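Bowman-Birk type bran trypsin inhibitor (Oryza sativa, PDB 2QN5) probably inhibits trypsin-like serine proteases, as a Bowman-Birk inhibitor whose chain here carries two disulfide-rich repeats. Local coordinates at residues A[7-12]-A[25-30]; A[69-74]-A[120-125]. One frame throughout, in Å; residues are numbered along the deposited sequence.

Interaction 1. Residues A[7-12]-A[25-30]; sequences CCDNIK and CNDELE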
# COMPACT_ATOMS: atom_id res chain seq x y z
N CYS A 7 -21.51 -10.12 0.11
CA CYS A 7 -21.65 -8.92 0.93
C CYS A 7 -20.72 -9.09 2.13
O CYS A 7 -20.19 -10.18 2.34
CB CYS A 7 -23.10 -8.75 1.40
SG CYS A 7 -23.61 -9.95 2.67
N CYS A 8 -20.50 -8.03 2.89
CA CYS A 8 -19.65 -8.13 4.07
C CYS A 8 -19.86 -6.88 4.91
O CYS A 8 -19.96 -5.78 4.37
CB CYS A 8 -18.16 -8.29 3.71
SG CYS A 8 -17.09 -8.56 5.18
N ASP A 9 -19.96 -7.07 6.23
CA ASP A 9 -20.18 -5.98 7.18
C ASP A 9 -18.85 -5.61 7.80
O ASP A 9 -18.32 -4.52 7.57
CB ASP A 9 -21.17 -6.40 8.27
CG ASP A 9 -22.57 -6.60 7.74
OD1 ASP A 9 -23.21 -5.60 7.33
OD2 ASP A 9 -23.04 -7.75 7.71
N ASN A 10 -18.30 -6.53 8.60
CA ASN A 10 -17.02 -6.30 9.21
C ASN A 10 -15.97 -6.43 8.13
O ASN A 10 -15.45 -7.53 7.88
CB ASN A 10 -16.75 -7.30 10.33
CG ASN A 10 -17.37 -6.87 11.63
OD1 ASN A 10 -17.11 -5.78 12.12
ND2 ASN A 10 -18.21 -7.74 12.21
N ILE A 11 -15.69 -5.31 7.47
CA ILE A 11 -14.70 -5.26 6.41
C ILE A 11 -13.44 -4.63 6.96
O ILE A 11 -13.44 -3.47 7.39
CB ILE A 11 -15.18 -4.42 5.20
CG1 ILE A 11 -16.50 -4.98 4.65
CG2 ILE A 11 -14.14 -4.46 4.10
CD1 ILE A 11 -17.11 -4.13 3.54
N LYS A 12 -12.35 -5.39 6.97
CA LYS A 12 -11.08 -4.89 7.47
C LYS A 12 -10.21 -4.49 6.30
O LYS A 12 -10.28 -5.10 5.24
CB LYS A 12 -10.37 -5.97 8.30
CG LYS A 12 -8.98 -5.55 8.82
CD LYS A 12 -9.01 -4.23 9.62
CE LYS A 12 -9.86 -4.33 10.90
NZ LYS A 12 -9.76 -3.12 11.75
N CYS A 25 -12.35 -9.95 4.83
CA CYS A 25 -13.71 -9.92 5.36
C CYS A 25 -13.86 -10.80 6.59
O CYS A 25 -13.53 -11.98 6.57
CB CYS A 25 -14.74 -10.35 4.31
SG CYS A 25 -16.41 -10.48 5.03
N ASN A 26 -14.37 -10.20 7.66
CA ASN A 26 -14.57 -10.92 8.91
C ASN A 26 -15.87 -11.73 8.89
O ASN A 26 -15.86 -12.93 8.62
CB ASN A 26 -14.58 -9.94 10.08
CG ASN A 26 -13.23 -9.25 10.30
OD1 ASN A 26 -13.12 -8.35 11.14
ND2 ASN A 26 -12.21 -9.68 9.56
N ASP A 27 -16.98 -11.06 9.18
CA ASP A 27 -18.28 -11.71 9.22
C ASP A 27 -18.30 -13.04 9.98
O ASP A 27 -17.45 -13.90 9.77
CB ASP A 27 -18.83 -11.92 7.81
CG ASP A 27 -19.75 -10.80 7.36
OD1 ASP A 27 -20.63 -11.06 6.51
OD2 ASP A 27 -19.59 -9.66 7.87
N GLU A 28 -19.30 -13.18 10.85
CA GLU A 28 -19.49 -14.39 11.66
C GLU A 28 -19.54 -15.64 10.75
O GLU A 28 -18.67 -16.51 10.83
CB GLU A 28 -20.80 -14.26 12.46
CG GLU A 28 -21.20 -12.81 12.86
CD GLU A 28 -20.15 -12.06 13.68
OE1 GLU A 28 -19.60 -12.65 14.64
OE2 GLU A 28 -19.88 -10.88 13.37
N LEU A 29 -20.58 -15.73 9.91
CA LEU A 29 -20.73 -16.84 8.96
C LEU A 29 -20.98 -18.25 9.49
O LEU A 29 -20.91 -18.51 10.70
CB LEU A 29 -19.51 -16.90 8.04
CG LEU A 29 -19.18 -15.68 7.19
CD1 LEU A 29 -17.67 -15.57 7.07
CD2 LEU A 29 -19.83 -15.80 5.82
N GLU A 30 -21.28 -19.15 8.55
CA GLU A 30 -21.53 -20.57 8.81
C GLU A 30 -20.71 -21.24 7.71
O GLU A 30 -20.64 -20.72 6.60
CB GLU A 30 -23.02 -20.89 8.66
CG GLU A 30 -23.51 -22.16 9.38
CD GLU A 30 -23.36 -23.43 8.56
OE1 GLU A 30 -23.48 -24.53 9.15
OE2 GLU A 30 -23.14 -23.33 7.33

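Interaction 2. Residues A[69-74]-A[120-125]; sequences PRPWGD and DRFTGH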
# COMPACT_ATOMS: atom_id res chain seq x y z
N PRO A 69 -28.01 -2.66 5.52
CA PRO A 69 -27.88 -1.20 5.40
C PRO A 69 -27.62 -0.41 6.67
O PRO A 69 -27.77 -0.90 7.79
CB PRO A 69 -29.16 -0.78 4.68
CG PRO A 69 -30.13 -1.85 5.04
CD PRO A 69 -29.30 -3.11 4.98
N ARG A 70 -27.24 0.85 6.47
CA ARG A 70 -26.92 1.74 7.56
C ARG A 70 -27.66 3.05 7.46
O ARG A 70 -27.81 3.60 6.39
CB ARG A 70 -25.43 2.00 7.54
CG ARG A 70 -24.63 0.74 7.73
CD ARG A 70 -23.29 0.79 7.05
NE ARG A 70 -22.54 -0.43 7.32
CZ ARG A 70 -22.12 -0.80 8.53
NH1 ARG A 70 -21.44 -1.92 8.68
NH2 ARG A 70 -22.38 -0.03 9.58
N PRO A 71 -28.11 3.58 8.60
CA PRO A 71 -28.85 4.84 8.65
C PRO A 71 -28.35 5.82 7.60
O PRO A 71 -29.13 6.40 6.85
CB PRO A 71 -28.57 5.33 10.06
CG PRO A 71 -28.52 4.04 10.84
CD PRO A 71 -27.68 3.16 9.95
N TRP A 72 -27.03 5.97 7.55
CA TRP A 72 -26.34 6.87 6.60
C TRP A 72 -26.82 6.50 5.20
O TRP A 72 -26.48 7.15 4.21
CB TRP A 72 -24.82 6.68 6.74
CG TRP A 72 -24.41 6.49 8.19
CD1 TRP A 72 -24.65 7.35 9.22
CD2 TRP A 72 -23.85 5.30 8.78
NE1 TRP A 72 -24.30 6.78 10.41
CE2 TRP A 72 -23.81 5.52 10.18
CE3 TRP A 72 -23.40 4.09 8.27
CZ2 TRP A 72 -23.32 4.56 11.08
CZ3 TRP A 72 -22.91 3.13 9.17
CH2 TRP A 72 -22.88 3.37 10.56
N GLY A 73 -27.62 5.45 5.16
CA GLY A 73 -28.17 4.96 3.92
C GLY A 73 -27.15 4.17 3.12
O GLY A 73 -27.33 2.98 2.84
N ASP A 74 -26.04 4.83 2.79
CA ASP A 74 -25.04 4.17 1.99
C ASP A 74 -23.70 4.89 2.07
O ASP A 74 -22.79 4.41 2.74
CB ASP A 74 -25.52 4.11 0.55
CG ASP A 74 -24.71 3.18 -0.28
OD1 ASP A 74 -24.72 1.97 0.02
OD2 ASP A 74 -24.05 3.67 -1.23
N ASP A 120 -28.29 8.85 13.49
CA ASP A 120 -28.78 7.58 14.04
C ASP A 120 -27.88 6.99 15.11
O ASP A 120 -26.64 7.05 15.03
CB ASP A 120 -29.00 6.56 12.92
CG ASP A 120 -30.40 6.61 12.35
OD1 ASP A 120 -30.77 7.66 11.80
OD2 ASP A 120 -31.12 5.60 12.45
N ARG A 121 -28.51 6.39 16.12
CA ARG A 121 -27.78 5.80 17.24
C ARG A 121 -26.95 4.58 16.85
O ARG A 121 -26.01 4.21 17.55
CB ARG A 121 -28.77 5.43 18.35
CG ARG A 121 -29.68 6.57 18.79
CD ARG A 121 -28.88 7.81 19.23
NE ARG A 121 -28.54 8.69 18.11
CZ ARG A 121 -27.78 9.78 18.22
NH1 ARG A 121 -27.53 10.52 17.15
NH2 ARG A 121 -27.25 10.12 19.39
N PHE A 122 -27.31 3.96 15.72
CA PHE A 122 -26.61 2.77 15.24
C PHE A 122 -25.09 2.97 15.05
O PHE A 122 -24.62 4.03 14.60
CB PHE A 122 -27.25 2.28 13.92
CG PHE A 122 -26.51 1.14 13.27
CD1 PHE A 122 -26.29 -0.06 13.96
CD2 PHE A 122 -26.02 1.26 11.97
CE1 PHE A 122 -25.59 -1.11 13.36
CE2 PHE A 122 -25.31 0.22 11.37
CZ PHE A 122 -25.10 -0.97 12.07
N THR A 123 -24.32 1.93 15.39
CA THR A 123 -22.87 1.96 15.27
C THR A 123 -22.37 1.18 14.06
O THR A 123 -23.10 1.00 13.08
CB THR A 123 -22.20 1.35 16.51
OG1 THR A 123 -22.23 -0.08 16.41
CG2 THR A 123 -22.92 1.78 17.78
N GLY A 124 -21.12 0.74 14.13
CA GLY A 124 -20.54 -0.02 13.03
C GLY A 124 -19.69 0.79 12.07
O GLY A 124 -19.96 1.97 11.80
N HIS A 125 -18.66 0.12 11.54
CA HIS A 125 -17.71 0.67 10.57
C HIS A 125 -18.37 1.41 9.42
O HIS A 125 -19.05 0.81 8.58
CB HIS A 125 -16.90 -0.49 10.02
CG HIS A 125 -17.57 -1.81 10.21
ND1 HIS A 125 -18.90 -2.01 9.91
CD2 HIS A 125 -17.13 -2.97 10.74
CE1 HIS A 125 -19.25 -3.24 10.24
NE2 HIS A 125 -18.19 -3.84 10.75

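Interaction 1. Residues A[7-12]-A[25-30]
Residues 7-12 run into strand 11-13 and residues 25-28 leave strand 22-25, their directions 107° apart. I11 and C25 face each other as an antiparallel non-hydrogen-bonded pair, CA to CA 4.9 Å. Just beyond it N26 N donates to N10 O at 2.9 Å, nearly along the C=O axis; N10 is the centre of an inverse gamma turn, and its CB meets N26 CB at 3.4 Å. The disulfide from C8 SG to C25 SG, both sulfurs anti to their backbone N, ties the base of the hairpin that bears the reactive bond for trypsin, K17-P18 by similarity, a hallmark of Bowman-Birk domains. D27 reaches across with OD2, which accepts D9 N at 3.1 Å (163°) from above the carboxylate plane and, weakly, N10 N at 3.5 Å. The two amides would probably stabilise the charge of D27, which has D9 OD2 3.9 Å from its OD2; D9 OD1 is hydrogen-bonded to T68 OG1 and C67 N. An alanine at D27 would remove the acceptor of both amides and would probably loosen the turn at D9 and N10. N10 ND2 stands 3.7 Å from E28 OE2, the planes 68° apart, while N10 OD1 is hydrogen-bonded to H125 NE2.

Interaction 2. Residues A[69-74]-A[120-125]
R70 leaves the type I turn from R70 to G73 with CG anti to its carbonyl carbon and runs extended to NE, carrying its tip across to residues 120-125. CG lies in the plane of the F122 ring, at its edge, 3.7 Å from F122 CE2. Further out, H125 O sits over the centre of one guanidinium face, 3.5 Å from R70 CZ, and T123 O lies at the guanidinium edge. NH2 meets F122 CE2 at 3.4 Å. NH1 ends at the edge of the imidazole, 2.8 Å from H125 ND1, the planes nearly perpendicular at 79°; the other ring nitrogen, NE2, is hydrogen-bonded to N10 OD1. Next along the turn, P71 lies beside D120, and its CD lies against F122 CD2. W72 brings CH2 4.0 Å from F122 CD2; their rings are near parallel but slid apart, barely overlapping. Residues 70-74 and 120-125 belong to the repeat 70-133, P69 ending the one before, so its opening turn meets a loop near its end. A CB on G124 would strike R70 NH2. H125 O and T123 O would probably stabilise the charge of R70, which also has a cation-pi partner in F66.

In the fold
Interaction 1 closes before interaction 2 opens, so the two follow in series along the chain, centres about 16 Å apart. Interaction 1 lies in the repeat 3-69, where it includes the start of strand 11-13 and the end of strand 22-25 in the antiparallel sheet with 54-59; interaction 2 is made of loops and belongs mainly to the repeat 70-133. They nevertheless touch: N10 OD1 and H125 NE2 lie 2.6 Å apart in a probable hydrogen bond, and D9 O packs on H125 CE1. The H125 ring therefore stands between N10 and R70. Each repeat has a reactive bond for trypsin by similarity, and this junction probably helps set how the two units are placed.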